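Local coordinates for protein fatty acid biosynthesis transcriptional regulator (Streptococcus pneumoniae, PDB 6JBX) that binds DNA as a MarR-family transcription factor and represses the fatty acid synthesis pathway, with acyl-ACP as co-repressor, at residues V58-V63 against V99-T104; T48-G53 against L109-H114; V27-N32 against R116-M121. All coordinates share one frame; numbering follows the deposited sequence.

Contact 1: residues V58-V63 against V99-T104. With nucleotides of chain D.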
ATOM      1  N   VAL A  58       9.488   8.931 -21.768  1.00 43.72           N
ATOM      2  CA  VAL A  58       8.092   8.580 -21.644  1.00 39.36           C
ATOM      3  C   VAL A  58       7.221   9.849 -21.654  1.00 41.84           C
ATOM      4  O   VAL A  58       7.632  10.974 -21.351  1.00 39.75           O
ATOM      5  CB  VAL A  58       7.895   7.740 -20.371  1.00 46.55           C
ATOM      6  CG1 VAL A  58       8.228   8.541 -19.115  1.00 44.48           C
ATOM      7  CG2 VAL A  58       6.496   7.153 -20.285  1.00 47.69           C
ATOM      8  N   THR A  59       5.979   9.694 -22.036  1.00 39.44           N
ATOM      9  CA  THR A  59       5.096  10.851 -22.135  1.00 44.94           C
ATOM     10  C   THR A  59       4.129  10.898 -20.942  1.00 41.42           C
ATOM     11  O   THR A  59       3.873   9.879 -20.295  1.00 43.51           O
ATOM     12  CB  THR A  59       4.273  10.804 -23.434  1.00 45.88           C
ATOM     13  OG1 THR A  59       3.238   9.830 -23.285  1.00 44.32           O
ATOM     14  CG2 THR A  59       5.097  10.439 -24.647  1.00 48.03           C
ATOM     15  N   PRO A  60       3.504  12.054 -20.718  1.00 40.81           N
ATOM     16  CA  PRO A  60       2.509  12.067 -19.640  1.00 43.47           C
ATOM     17  C   PRO A  60       1.425  10.988 -19.767  1.00 49.67           C
ATOM     18  O   PRO A  60       1.056  10.359 -18.755  1.00 45.32           O
ATOM     19  CB  PRO A  60       1.865  13.449 -19.761  1.00 44.25           C
ATOM     20  CG  PRO A  60       3.012  14.313 -20.208  1.00 45.42           C
ATOM     21  CD  PRO A  60       3.753  13.429 -21.195  1.00 41.94           C
ATOM     22  N   SER A  61       0.897  10.814 -20.978  1.00 48.90           N
ATOM     23  CA  SER A  61      -0.130   9.783 -21.226  1.00 49.28           C
ATOM     24  C   SER A  61       0.386   8.419 -20.768  1.00 45.23           C
ATOM     25  O   SER A  61      -0.341   7.687 -20.119  1.00 46.95           O
ATOM     26  CB  SER A  61      -0.559   9.767 -22.674  1.00 48.41           C
ATOM     27  OG  SER A  61      -1.092  11.036 -23.041  1.00 47.91           O
ATOM     28  N   GLN A  62       1.651   8.105 -21.033  1.00 44.28           N
ATOM     29  CA  GLN A  62       2.152   6.759 -20.704  1.00 45.18           C
ATOM     30  C   GLN A  62       2.317   6.639 -19.189  1.00 49.65           C
ATOM     31  O   GLN A  62       2.128   5.562 -18.633  1.00 48.85           O
ATOM     32  CB  GLN A  62       3.482   6.462 -21.399  1.00 52.36           C
ATOM     33  CG  GLN A  62       3.588   7.106 -22.783  1.00 62.28           C
ATOM     34  CD  GLN A  62       4.652   6.554 -23.704  1.00 60.72           C
ATOM     35  OE1 GLN A  62       5.843   6.799 -23.526  1.00 57.46           O
ATOM     36  NE2 GLN A  62       4.217   5.860 -24.748  1.00 61.75           N
ATOM     37  N   VAL A  63       2.696   7.745 -18.537  1.00 46.65           N
ATOM     38  CA  VAL A  63       2.818   7.754 -17.068  1.00 45.27           C
ATOM     39  C   VAL A  63       1.427   7.551 -16.447  1.00 40.14           C
ATOM     40  O   VAL A  63       1.271   6.779 -15.541  1.00 41.61           O
ATOM     41  CB  VAL A  63       3.476   9.048 -16.560  1.00 44.13           C
ATOM     42  CG1 VAL A  63       3.408   9.155 -15.036  1.00 44.42           C
ATOM     43  CG2 VAL A  63       4.909   9.170 -17.046  1.00 39.83           C
ATOM     44  N   VAL A  99       4.821  15.500 -25.272  1.00 49.17           N
ATOM     45  CA  VAL A  99       5.872  15.908 -24.325  1.00 48.76           C
ATOM     46  C   VAL A  99       6.662  14.661 -23.948  1.00 41.79           C
ATOM     47  O   VAL A  99       6.087  13.631 -23.663  1.00 46.49           O
ATOM     48  CB  VAL A  99       5.296  16.628 -23.084  1.00 47.81           C
ATOM     49  CG1 VAL A  99       6.300  16.727 -21.942  1.00 48.66           C
ATOM     50  CG2 VAL A  99       4.790  18.023 -23.428  1.00 48.77           C
ATOM     51  N   HIS A 100       7.974  14.784 -23.974  1.00 42.01           N
ATOM     52  CA  HIS A 100       8.859  13.716 -23.548  1.00 43.51           C
ATOM     53  C   HIS A 100       9.461  14.094 -22.192  1.00 43.79           C
ATOM     54  O   HIS A 100       9.924  15.222 -22.002  1.00 43.61           O
ATOM     55  CB  HIS A 100       9.962  13.471 -24.591  1.00 51.16           C
ATOM     56  CG  HIS A 100       9.458  12.996 -25.917  1.00 56.41           C
ATOM     57  ND1 HIS A 100       8.794  11.788 -26.077  1.00 56.42           N
ATOM     58  CD2 HIS A 100       9.533  13.548 -27.146  1.00 61.34           C
ATOM     59  CE1 HIS A 100       8.478  11.620 -27.341  1.00 56.25           C
ATOM     60  NE2 HIS A 100       8.932  12.681 -28.017  1.00 61.40           N
ATOM     61  N   LEU A 101       9.457  13.154 -21.261  1.00 40.64           N
ATOM     62  CA  LEU A 101       9.913  13.445 -19.891  1.00 38.75           C
ATOM     63  C   LEU A 101      11.234  12.726 -19.642  1.00 37.06           C
ATOM     64  O   LEU A 101      11.401  11.594 -20.053  1.00 37.37           O
ATOM     65  CB  LEU A 101       8.883  12.945 -18.883  1.00 32.88           C
ATOM     66  CG  LEU A 101       7.466  13.458 -19.067  1.00 36.30           C
ATOM     67  CD1 LEU A 101       6.513  12.578 -18.277  1.00 38.31           C
ATOM     68  CD2 LEU A 101       7.351  14.915 -18.656  1.00 35.96           C
ATOM     69  N   HIS A 102      12.112  13.351 -18.884  1.00 35.18           N
ATOM     70  CA  HIS A 102      13.335  12.654 -18.445  1.00 39.28           C
ATOM     71  C   HIS A 102      13.813  13.248 -17.118  1.00 40.09           C
ATOM     72  O   HIS A 102      13.459  14.417 -16.747  1.00 47.40           O
ATOM     73  CB  HIS A 102      14.419  12.697 -19.528  1.00 46.29           C
ATOM     74  CG  HIS A 102      14.967  14.058 -19.800  1.00 46.76           C
ATOM     75  ND1 HIS A 102      15.991  14.611 -19.045  1.00 52.92           N
ATOM     76  CD2 HIS A 102      14.688  14.951 -20.776  1.00 52.60           C
ATOM     77  CE1 HIS A 102      16.300  15.800 -19.531  1.00 53.62           C
ATOM     78  NE2 HIS A 102      15.519  16.031 -20.600  1.00 52.79           N
ATOM     79  N   LEU A 103      14.598  12.443 -16.412  1.00 38.70           N
ATOM     80  CA  LEU A 103      15.045  12.811 -15.091  1.00 40.34           C
ATOM     81  C   LEU A 103      16.216  13.780 -15.223  1.00 38.77           C
ATOM     82  O   LEU A 103      17.103  13.551 -16.016  1.00 44.81           O
ATOM     83  CB  LEU A 103      15.484  11.574 -14.294  1.00 36.64           C
ATOM     84  CG  LEU A 103      14.406  10.548 -13.924  1.00 38.64           C
ATOM     85  CD1 LEU A 103      14.959   9.565 -12.918  1.00 37.33           C
ATOM     86  CD2 LEU A 103      13.149  11.197 -13.375  1.00 38.58           C
ATOM     87  N   THR A 104      16.238  14.791 -14.365  1.00 40.13           N
ATOM     88  CA  THR A 104      17.431  15.600 -14.170  1.00 39.94           C
ATOM     89  C   THR A 104      18.474  14.736 -13.441  1.00 42.20           C
ATOM     90  O   THR A 104      18.223  13.579 -13.090  1.00 38.17           O
ATOM     91  CB  THR A 104      17.131  16.875 -13.369  1.00 40.85           C
ATOM     92  OG1 THR A 104      16.780  16.565 -12.010  1.00 37.26           O
ATOM     93  CG2 THR A 104      16.045  17.719 -14.002  1.00 44.26           C
TER
ATOM     94  P    DA D   5       1.363  13.695 -24.073  1.00 48.42           P
ATOM     95  OP1  DA D   5       2.842  13.877 -24.191  1.00 41.81           O
ATOM     96  OP2  DA D   5       0.815  12.430 -23.503  1.00 43.08           O
ATOM     97  O5'  DA D   5       0.769  14.946 -23.303  1.00 41.53           O
ATOM     98  C5'  DA D   5       1.282  16.213 -23.630  1.00 37.95           C
ATOM     99  C4'  DA D   5       0.400  17.304 -23.084  1.00 45.89           C
ATOM    100  O4'  DA D   5      -0.981  17.056 -23.383  1.00 40.67           O
ATOM    101  C3'  DA D   5       0.441  17.501 -21.563  1.00 45.74           C
ATOM    102  O3'  DA D   5       1.445  18.494 -21.310  1.00 50.91           O
ATOM    103  C2'  DA D   5      -0.979  17.952 -21.242  1.00 47.23           C
ATOM    104  C1'  DA D   5      -1.654  18.028 -22.621  1.00 41.95           C
ATOM    105  N9   DA D   5      -3.077  17.702 -22.621  1.00 36.14           N
ATOM    106  C8   DA D   5      -3.662  16.466 -22.533  1.00 37.04           C
ATOM    107  N7   DA D   5      -4.974  16.501 -22.516  1.00 39.08           N
ATOM    108  C5   DA D   5      -5.270  17.855 -22.605  1.00 34.40           C
ATOM    109  C6   DA D   5      -6.489  18.554 -22.626  1.00 39.45           C
ATOM    110  N6   DA D   5      -7.681  17.959 -22.574  1.00 41.63           N
ATOM    111  N1   DA D   5      -6.440  19.904 -22.692  1.00 41.25           N
ATOM    112  C2   DA D   5      -5.238  20.500 -22.746  1.00 43.55           C
ATOM    113  N3   DA D   5      -4.020  19.945 -22.748  1.00 38.33           N
ATOM    114  C4   DA D   5      -4.112  18.606 -22.659  1.00 33.29           C
TER
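Leu-101 N donates to Val-58 O (2.8 Å, 144° at the hydrogen), joining the second wing strand to the loop that leads into helix 60-67 in the winged helix-turn-helix of this MarR-family chain. The Leu-101 side chain stays near that same oxygen: CG stands anti to the carbonyl carbon (chi1 -55°), and CB, CG and CD1 all border Val-58 O. CD1 goes on to Val-63 CG2 at 4.0 Å, the two side chains crossing at about a right angle, while helix 71-84 covers them with Leu-78 and Val-74. Pro-60 CD lies 4.1 Å from Leu-101 CD1 and 4.0 Å from Val-99 CB, bridging two residues of the strand. Beside it, Thr-59 CA makes a C-H...O contact of 3.3 Å with Val-99 O. Thr-59 and Gln-62 form a capping box, in which Thr-59 N donates to Gln-62 OE1. His-100 turns the other way and bonds through ND1 to Asp-57 O. Both segments grip one phosphate, that of DA5 of chain D: Ser-61 N donates to OP2 at 3.0 Å, and Val-99 N reaches OP1 at 2.8 Å with a nearly straight 168° at the hydrogen.

Contact 2: residues T48-G53 against L109-H114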
ATOM      1  N   THR A  48       6.123   8.582  -9.704  1.00 34.80           N
ATOM      2  CA  THR A  48       6.264   9.290 -10.972  1.00 35.64           C
ATOM      3  C   THR A  48       7.737   9.317 -11.374  1.00 35.73           C
ATOM      4  O   THR A  48       8.071   8.967 -12.500  1.00 38.77           O
ATOM      5  CB  THR A  48       5.654  10.686 -10.909  1.00 35.60           C
ATOM      6  OG1 THR A  48       4.290  10.526 -10.542  1.00 34.99           O
ATOM      7  CG2 THR A  48       5.750  11.431 -12.222  1.00 34.16           C
ATOM      8  N   ILE A  49       8.628   9.608 -10.432  1.00 33.68           N
ATOM      9  CA  ILE A  49      10.048   9.642 -10.754  1.00 33.89           C
ATOM     10  C   ILE A  49      10.493   8.273 -11.293  1.00 40.11           C
ATOM     11  O   ILE A  49      11.311   8.185 -12.231  1.00 38.95           O
ATOM     12  CB  ILE A  49      10.887  10.099  -9.550  1.00 34.28           C
ATOM     13  CG1 ILE A  49      10.649  11.585  -9.257  1.00 37.06           C
ATOM     14  CG2 ILE A  49      12.359   9.796  -9.749  1.00 32.56           C
ATOM     15  CD1 ILE A  49      11.435  12.112  -8.094  1.00 39.73           C
ATOM     16  N   ASP A  50       9.978   7.224 -10.686  1.00 40.48           N
ATOM     17  CA  ASP A  50      10.348   5.829 -10.974  1.00 42.45           C
ATOM     18  C   ASP A  50       9.963   5.458 -12.413  1.00 38.38           C
ATOM     19  O   ASP A  50      10.773   4.926 -13.153  1.00 37.25           O
ATOM     20  CB  ASP A  50       9.634   4.906  -9.975  1.00 48.46           C
ATOM     21  CG  ASP A  50      10.120   3.479 -10.006  1.00 57.94           C
ATOM     22  OD1 ASP A  50      11.359   3.288 -10.021  1.00 62.20           O
ATOM     23  OD2 ASP A  50       9.247   2.577 -10.048  1.00 66.70           O
ATOM     24  N   VAL A  51       8.749   5.776 -12.805  1.00 35.06           N
ATOM     25  CA  VAL A  51       8.310   5.521 -14.165  1.00 39.96           C
ATOM     26  C   VAL A  51       9.260   6.231 -15.149  1.00 44.66           C
ATOM     27  O   VAL A  51       9.730   5.622 -16.117  1.00 41.94           O
ATOM     28  CB  VAL A  51       6.854   5.973 -14.368  1.00 39.85           C
ATOM     29  CG1 VAL A  51       6.458   5.928 -15.834  1.00 44.80           C
ATOM     30  CG2 VAL A  51       5.888   5.152 -13.530  1.00 40.16           C
ATOM     31  N   ILE A  52       9.540   7.518 -14.919  1.00 39.72           N
ATOM     32  CA  ILE A  52      10.343   8.294 -15.867  1.00 35.14           C
ATOM     33  C   ILE A  52      11.767   7.730 -15.894  1.00 37.66           C
ATOM     34  O   ILE A  52      12.385   7.641 -16.947  1.00 37.49           O
ATOM     35  CB  ILE A  52      10.313   9.796 -15.522  1.00 35.03           C
ATOM     36  CG1 ILE A  52       8.881  10.329 -15.489  1.00 34.61           C
ATOM     37  CG2 ILE A  52      11.183  10.607 -16.490  1.00 35.43           C
ATOM     38  CD1 ILE A  52       8.746  11.740 -14.954  1.00 36.80           C
ATOM     39  N   GLY A  53      12.294   7.317 -14.751  1.00 34.94           N
ATOM     40  CA  GLY A  53      13.695   6.851 -14.714  1.00 39.06           C
ATOM     41  C   GLY A  53      13.889   5.521 -15.443  1.00 44.47           C
ATOM     42  O   GLY A  53      14.902   5.303 -16.122  1.00 48.38           O
ATOM     43  N   LEU A 109      19.521  10.800  -9.026  1.00 42.02           N
ATOM     44  CA  LEU A 109      20.106  10.537  -7.693  1.00 43.14           C
ATOM     45  C   LEU A 109      19.037   9.970  -6.756  1.00 44.79           C
ATOM     46  O   LEU A 109      19.292   9.008  -6.067  1.00 41.13           O
ATOM     47  CB  LEU A 109      20.681  11.815  -7.078  1.00 51.02           C
ATOM     48  CG  LEU A 109      22.135  12.154  -7.400  1.00 52.16           C
ATOM     49  CD1 LEU A 109      22.608  13.284  -6.481  1.00 55.65           C
ATOM     50  CD2 LEU A 109      23.043  10.943  -7.251  1.00 51.31           C
ATOM     51  N   ILE A 110      17.864  10.585  -6.697  1.00 41.51           N
ATOM     52  CA  ILE A 110      16.895  10.091  -5.776  1.00 42.70           C
ATOM     53  C   ILE A 110      16.306   8.758  -6.305  1.00 49.99           C
ATOM     54  O   ILE A 110      15.923   7.897  -5.511  1.00 46.77           O
ATOM     55  CB  ILE A 110      15.819  11.143  -5.452  1.00 39.24           C
ATOM     56  CG1 ILE A 110      14.979  10.690  -4.249  1.00 43.88           C
ATOM     57  CG2 ILE A 110      14.968  11.451  -6.668  1.00 38.20           C
ATOM     58  CD1 ILE A 110      13.831  11.599  -3.874  1.00 45.03           C
ATOM     59  N   HIS A 111      16.209   8.572  -7.621  1.00 45.86           N
ATOM     60  CA  HIS A 111      15.711   7.313  -8.178  1.00 45.13           C
ATOM     61  C   HIS A 111      16.563   6.146  -7.663  1.00 44.27           C
ATOM     62  O   HIS A 111      16.044   5.135  -7.219  1.00 50.15           O
ATOM     63  CB  HIS A 111      15.710   7.397  -9.710  1.00 47.79           C
ATOM     64  CG  HIS A 111      15.216   6.172 -10.399  1.00 48.19           C
ATOM     65  ND1 HIS A 111      14.008   5.582 -10.079  1.00 56.18           N
ATOM     66  CD2 HIS A 111      15.770   5.423 -11.374  1.00 52.10           C
ATOM     67  CE1 HIS A 111      13.832   4.528 -10.845  1.00 57.45           C
ATOM     68  NE2 HIS A 111      14.890   4.411 -11.648  1.00 57.20           N
ATOM     69  N   ARG A 112      17.862   6.300  -7.742  1.00 45.29           N
ATOM     70  CA  ARG A 112      18.810   5.343  -7.195  1.00 56.47           C
ATOM     71  C   ARG A 112      18.498   5.012  -5.724  1.00 58.62           C
ATOM     72  O   ARG A 112      18.445   3.853  -5.293  1.00 50.43           O
ATOM     73  CB  ARG A 112      20.216   5.922  -7.321  1.00 62.25           C
ATOM     74  CG  ARG A 112      21.257   5.163  -6.520  1.00 71.46           C
ATOM     75  CD  ARG A 112      21.528   3.797  -7.119  1.00 83.71           C
ATOM     76  NE  ARG A 112      22.940   3.437  -6.987  1.00 89.55           N
ATOM     77  CZ  ARG A 112      23.434   2.585  -6.088  1.00 83.05           C
ATOM     78  NH1 ARG A 112      22.618   1.987  -5.234  1.00 61.29           N
ATOM     79  NH2 ARG A 112      24.735   2.312  -6.083  1.00 75.28           N
ATOM     80  N   LEU A 113      18.294   6.031  -4.928  1.00 60.99           N
ATOM     81  CA  LEU A 113      18.106   5.857  -3.487  1.00 57.80           C
ATOM     82  C   LEU A 113      16.856   5.014  -3.196  1.00 58.53           C
ATOM     83  O   LEU A 113      16.823   4.152  -2.276  1.00 60.01           O
ATOM     84  CB  LEU A 113      17.984   7.263  -2.890  1.00 68.77           C
ATOM     85  CG  LEU A 113      17.690   7.336  -1.400  1.00 67.26           C
ATOM     86  CD1 LEU A 113      18.912   6.899  -0.604  1.00 61.43           C
ATOM     87  CD2 LEU A 113      17.267   8.748  -1.025  1.00 68.74           C
ATOM     88  N   HIS A 114      15.816   5.257  -3.986  1.00 49.24           N
ATOM     89  CA  HIS A 114      14.535   4.513  -3.841  1.00 43.41           C
ATOM     90  C   HIS A 114      14.754   3.049  -4.236  1.00 52.28           C
ATOM     91  O   HIS A 114      13.954   2.197  -3.799  1.00 48.58           O
ATOM     92  CB  HIS A 114      13.430   5.178  -4.672  1.00 44.28           C
ATOM     93  CG  HIS A 114      12.059   4.684  -4.353  1.00 49.05           C
ATOM     94  ND1 HIS A 114      11.614   4.527  -3.054  1.00 47.13           N
ATOM     95  CD2 HIS A 114      11.035   4.312  -5.151  1.00 51.55           C
ATOM     96  CE1 HIS A 114      10.376   4.080  -3.066  1.00 54.58           C
ATOM     97  NE2 HIS A 114       9.997   3.939  -4.342  1.00 50.22           N
TER
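Asp-50 and His-111 mark the place where the two helical backbones come nearest, their CA atoms 6.2 Å apart. The axes of the segments pass at 9.8 Å with a crossing angle of -104°, close to perpendicular. The imidazole of His-111, whose CG is anti to the backbone N (chi1 -180°), extends across helix 43-54 and covers its backbone. Gly-53 CA sits over one face of that ring, 4.0 Å above the plane and offset toward the rim; lacking a side chain, Gly-53 lets the ring lie this close. Asp-50 CG lies at the ring edge, in its plane, 3.9 Å from His-111 CE1, with the carboxylate turned 46° from the imidazole. OD2 of Asp-50 is held by a salt bridge to Lys-54 NZ. The crossing seats the long helix 105-125, which follows the wing, against helix 43-54 of the winged helix-turn-helix domain. On the same side of the ring plane as Gly-53 CA, Ile-49 and His-111 slide past each other in opposite directions, CG2 4.1 Å from CB. Ile-110, anchored among Phe-38, Ile-41 and Tyr-86, completes the apolar part: its CG2 meets Ile-49 CD1 at 3.9 Å, the two branched chains crossing at about a right angle.

Contact 3: residues V27-N32 against R116-M121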
ATOM      1  N   VAL A  27       3.462   4.324   4.237  1.00 25.50           N
ATOM      2  CA  VAL A  27       3.947   5.218   5.255  1.00 28.98           C
ATOM      3  C   VAL A  27       5.423   4.954   5.565  1.00 29.16           C
ATOM      4  O   VAL A  27       6.192   5.882   5.708  1.00 29.09           O
ATOM      5  CB  VAL A  27       3.086   5.130   6.527  1.00 31.14           C
ATOM      6  CG1 VAL A  27       3.624   6.048   7.590  1.00 32.77           C
ATOM      7  CG2 VAL A  27       1.632   5.504   6.233  1.00 36.15           C
ATOM      8  N   ILE A  28       5.829   3.702   5.706  1.00 31.43           N
ATOM      9  CA  ILE A  28       7.208   3.391   6.004  1.00 27.36           C
ATOM     10  C   ILE A  28       8.104   3.827   4.838  1.00 27.24           C
ATOM     11  O   ILE A  28       9.177   4.375   5.063  1.00 26.96           O
ATOM     12  CB  ILE A  28       7.370   1.903   6.352  1.00 31.40           C
ATOM     13  CG1 ILE A  28       6.742   1.641   7.720  1.00 30.90           C
ATOM     14  CG2 ILE A  28       8.847   1.511   6.304  1.00 31.49           C
ATOM     15  CD1 ILE A  28       6.681   0.201   8.127  1.00 33.00           C
ATOM     16  N   GLU A  29       7.669   3.652   3.614  1.00 27.44           N
ATOM     17  CA  GLU A  29       8.469   4.087   2.487  1.00 33.42           C
ATOM     18  C   GLU A  29       8.593   5.621   2.453  1.00 30.65           C
ATOM     19  O   GLU A  29       9.637   6.151   2.148  1.00 32.21           O
ATOM     20  CB  GLU A  29       7.846   3.632   1.176  1.00 34.44           C
ATOM     21  CG  GLU A  29       7.825   2.127   0.991  1.00 45.14           C
ATOM     22  CD  GLU A  29       7.432   1.708  -0.422  1.00 47.40           C
ATOM     23  OE1 GLU A  29       6.355   2.137  -0.906  1.00 48.40           O
ATOM     24  OE2 GLU A  29       8.224   1.001  -1.044  1.00 57.42           O
ATOM     25  N   GLU A  30       7.511   6.305   2.710  1.00 29.07           N
ATOM     26  CA  GLU A  30       7.521   7.747   2.753  1.00 34.55           C
ATOM     27  C   GLU A  30       8.462   8.225   3.874  1.00 33.91           C
ATOM     28  O   GLU A  30       9.211   9.129   3.648  1.00 32.46           O
ATOM     29  CB  GLU A  30       6.104   8.284   2.906  1.00 34.97           C
ATOM     30  CG  GLU A  30       6.067   9.782   3.174  1.00 42.49           C
ATOM     31  CD  GLU A  30       5.377  10.693   2.166  1.00 42.17           C
ATOM     32  OE1 GLU A  30       5.416  11.925   2.390  1.00 49.53           O
ATOM     33  OE2 GLU A  30       4.773  10.193   1.164  1.00 40.31           O
ATOM     34  N   VAL A  31       8.449   7.598   5.038  1.00 33.56           N
ATOM     35  CA  VAL A  31       9.299   7.989   6.155  1.00 35.73           C
ATOM     36  C   VAL A  31      10.770   7.790   5.768  1.00 36.81           C
ATOM     37  O   VAL A  31      11.613   8.603   6.104  1.00 32.93           O
ATOM     38  CB  VAL A  31       8.983   7.195   7.439  1.00 37.82           C
ATOM     39  CG1 VAL A  31      10.120   7.222   8.474  1.00 38.25           C
ATOM     40  CG2 VAL A  31       7.708   7.679   8.065  1.00 34.64           C
ATOM     41  N   ASN A  32      11.069   6.712   5.097  1.00 32.90           N
ATOM     42  CA  ASN A  32      12.442   6.496   4.652  1.00 37.88           C
ATOM     43  C   ASN A  32      12.897   7.593   3.655  1.00 37.15           C
ATOM     44  O   ASN A  32      14.062   8.009   3.684  1.00 31.92           O
ATOM     45  CB  ASN A  32      12.577   5.125   4.007  1.00 34.83           C
ATOM     46  CG  ASN A  32      13.939   4.877   3.408  1.00 38.25           C
ATOM     47  OD1 ASN A  32      14.100   4.855   2.183  1.00 36.02           O
ATOM     48  ND2 ASN A  32      14.901   4.649   4.277  1.00 38.45           N
ATOM     49  N   ARG A 116      17.643   1.354  -3.570  1.00 40.22           N
ATOM     50  CA  ARG A 116      18.336   0.691  -2.465  1.00 44.14           C
ATOM     51  C   ARG A 116      17.285   0.183  -1.454  1.00 44.67           C
ATOM     52  O   ARG A 116      17.481  -0.841  -0.837  1.00 41.30           O
ATOM     53  CB  ARG A 116      19.337   1.605  -1.750  1.00 45.99           C
ATOM     54  CG  ARG A 116      20.358   2.281  -2.658  1.00 61.06           C
ATOM     55  CD  ARG A 116      21.432   3.057  -1.885  1.00 66.66           C
ATOM     56  NE  ARG A 116      22.629   2.251  -1.599  1.00 73.99           N
ATOM     57  CZ  ARG A 116      22.805   1.487  -0.511  1.00 79.65           C
ATOM     58  NH1 ARG A 116      21.835   1.350   0.383  1.00 75.40           N
ATOM     59  NH2 ARG A 116      23.965   0.879  -0.302  1.00 81.03           N
ATOM     60  N   PHE A 117      16.168   0.906  -1.296  1.00 39.76           N
ATOM     61  CA  PHE A 117      15.116   0.524  -0.391  1.00 34.72           C
ATOM     62  C   PHE A 117      14.451  -0.766  -0.883  1.00 34.29           C
ATOM     63  O   PHE A 117      14.304  -1.715  -0.120  1.00 30.25           O
ATOM     64  CB  PHE A 117      14.093   1.650  -0.216  1.00 35.33           C
ATOM     65  CG  PHE A 117      13.030   1.293   0.795  1.00 37.06           C
ATOM     66  CD1 PHE A 117      13.262   1.449   2.151  1.00 36.52           C
ATOM     67  CD2 PHE A 117      11.844   0.713   0.387  1.00 37.10           C
ATOM     68  CE1 PHE A 117      12.293   1.091   3.073  1.00 40.61           C
ATOM     69  CE2 PHE A 117      10.879   0.352   1.308  1.00 37.55           C
ATOM     70  CZ  PHE A 117      11.108   0.531   2.649  1.00 38.93           C
ATOM     71  N   HIS A 118      14.043  -0.784  -2.135  1.00 35.23           N
ATOM     72  CA  HIS A 118      13.462  -1.947  -2.750  1.00 39.99           C
ATOM     73  C   HIS A 118      14.423  -3.144  -2.712  1.00 41.81           C
ATOM     74  O   HIS A 118      14.014  -4.310  -2.549  1.00 38.96           O
ATOM     75  CB  HIS A 118      13.045  -1.638  -4.191  1.00 45.25           C
ATOM     76  CG  HIS A 118      11.863  -0.733  -4.270  1.00 55.71           C
ATOM     77  ND1 HIS A 118      10.751  -0.896  -3.455  1.00 53.68           N
ATOM     78  CD2 HIS A 118      11.619   0.342  -5.060  1.00 64.02           C
ATOM     79  CE1 HIS A 118       9.883   0.056  -3.718  1.00 61.15           C
ATOM     80  NE2 HIS A 118      10.389   0.820  -4.711  1.00 66.21           N
ATOM     81  N   LYS A 119      15.695  -2.878  -2.847  1.00 38.64           N
ATOM     82  CA  LYS A 119      16.623  -3.956  -2.807  1.00 37.50           C
ATOM     83  C   LYS A 119      16.759  -4.500  -1.377  1.00 34.07           C
ATOM     84  O   LYS A 119      16.860  -5.713  -1.201  1.00 31.94           O
ATOM     85  CB  LYS A 119      17.951  -3.484  -3.385  1.00 42.10           C
ATOM     86  CG  LYS A 119      19.058  -4.516  -3.400  1.00 42.25           C
ATOM     87  CD  LYS A 119      20.213  -4.037  -4.243  1.00 49.68           C
ATOM     88  CE  LYS A 119      21.393  -4.986  -4.164  1.00 59.18           C
ATOM     89  NZ  LYS A 119      22.483  -4.567  -5.074  1.00 60.40           N
ATOM     90  N   ALA A 120      16.798  -3.644  -0.352  1.00 28.77           N
ATOM     91  CA  ALA A 120      16.821  -4.109   1.013  1.00 30.46           C
ATOM     92  C   ALA A 120      15.559  -4.929   1.345  1.00 30.96           C
ATOM     93  O   ALA A 120      15.642  -5.882   2.102  1.00 28.76           O
ATOM     94  CB  ALA A 120      16.982  -2.971   1.962  1.00 33.65           C
ATOM     95  N   MET A 121      14.432  -4.613   0.721  1.00 26.74           N
ATOM     96  CA  MET A 121      13.192  -5.272   1.015  1.00 30.65           C
ATOM     97  C   MET A 121      13.208  -6.707   0.457  1.00 28.48           C
ATOM     98  O   MET A 121      12.784  -7.656   1.137  1.00 22.42           O
ATOM     99  CB  MET A 121      12.001  -4.517   0.407  1.00 29.66           C
ATOM    100  CG  MET A 121      10.659  -5.114   0.784  1.00 32.82           C
ATOM    101  SD  MET A 121       9.216  -4.268  -0.027  1.00 38.97           S
ATOM    102  CE  MET A 121       9.416  -4.830  -1.709  1.00 40.18           C
TER
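Phe-117 carries most of the contact, reaching from segment 116-121 of helix 105-125 to Glu-29 and Asn-32, which both lie on one side of its ring plane. The axes of the segments stay 11.8 Å apart and run at 133°, so the ring has to span the gap; chi1 of -177° sets CG anti to the backbone N, and the bond from CA to CB heads for the other helix. Glu-29 CG comes up against CE2 of the ring at 3.5 Å, its chain crossing the phenyl at about a right angle. Diagonally across the ring, Asn-32 OD1 lies 3.5 Å from CD1; this side chain slides past the phenylalanine in the opposite direction. Ile-28 CG2 touches the tip, CZ, at 4.4 Å. From the second subunit, Phe-147 packs on Phe-117 with ring planes at about 55°. Next in sequence, His-118 brings CE1 to within 3.3 Å of Glu-29 OE2, without a hydrogen bond between them. That carboxylate oxygen is buried with no polar partner in the model, a setting that could favour a neutral acid. The His-118 ring also meets His-114 edge-to-face. Asn-15 of the second subunit touches His-118 and Met-121. With a bound tridecane about 4 Å from the side chain of Glu-29, this crossing belongs to the helical dimer region of a MarR-family protein, where helices of both subunits meet beside a hydrophobic ligand.

Overall arrangement
Helix 105-125 strings the contacts together: it leaves the strand used by contact 1, then supplies the second segments of contacts 2 and 3. Contact 2 is midway, its centre 13 Å from each of the others, whereas contacts 1 and 3 are 24 Å apart on opposite sides of the chain's centre. Contacts 1 and 2 touch through Leu-103 CD1 and Gly-53 CA at 3.5 Å; contacts 2 and 3 approach through His-114 CE1 and Glu-29 OE2 at 4.3 Å. DNA is gripped at contact 1, and tridecane lies beside contact 3, in a pocket that includes Ile-14, Leu-18 and Leu-144. Helix 105-125 thus runs from the wing side, where DNA is bound, to the region beside tridecane.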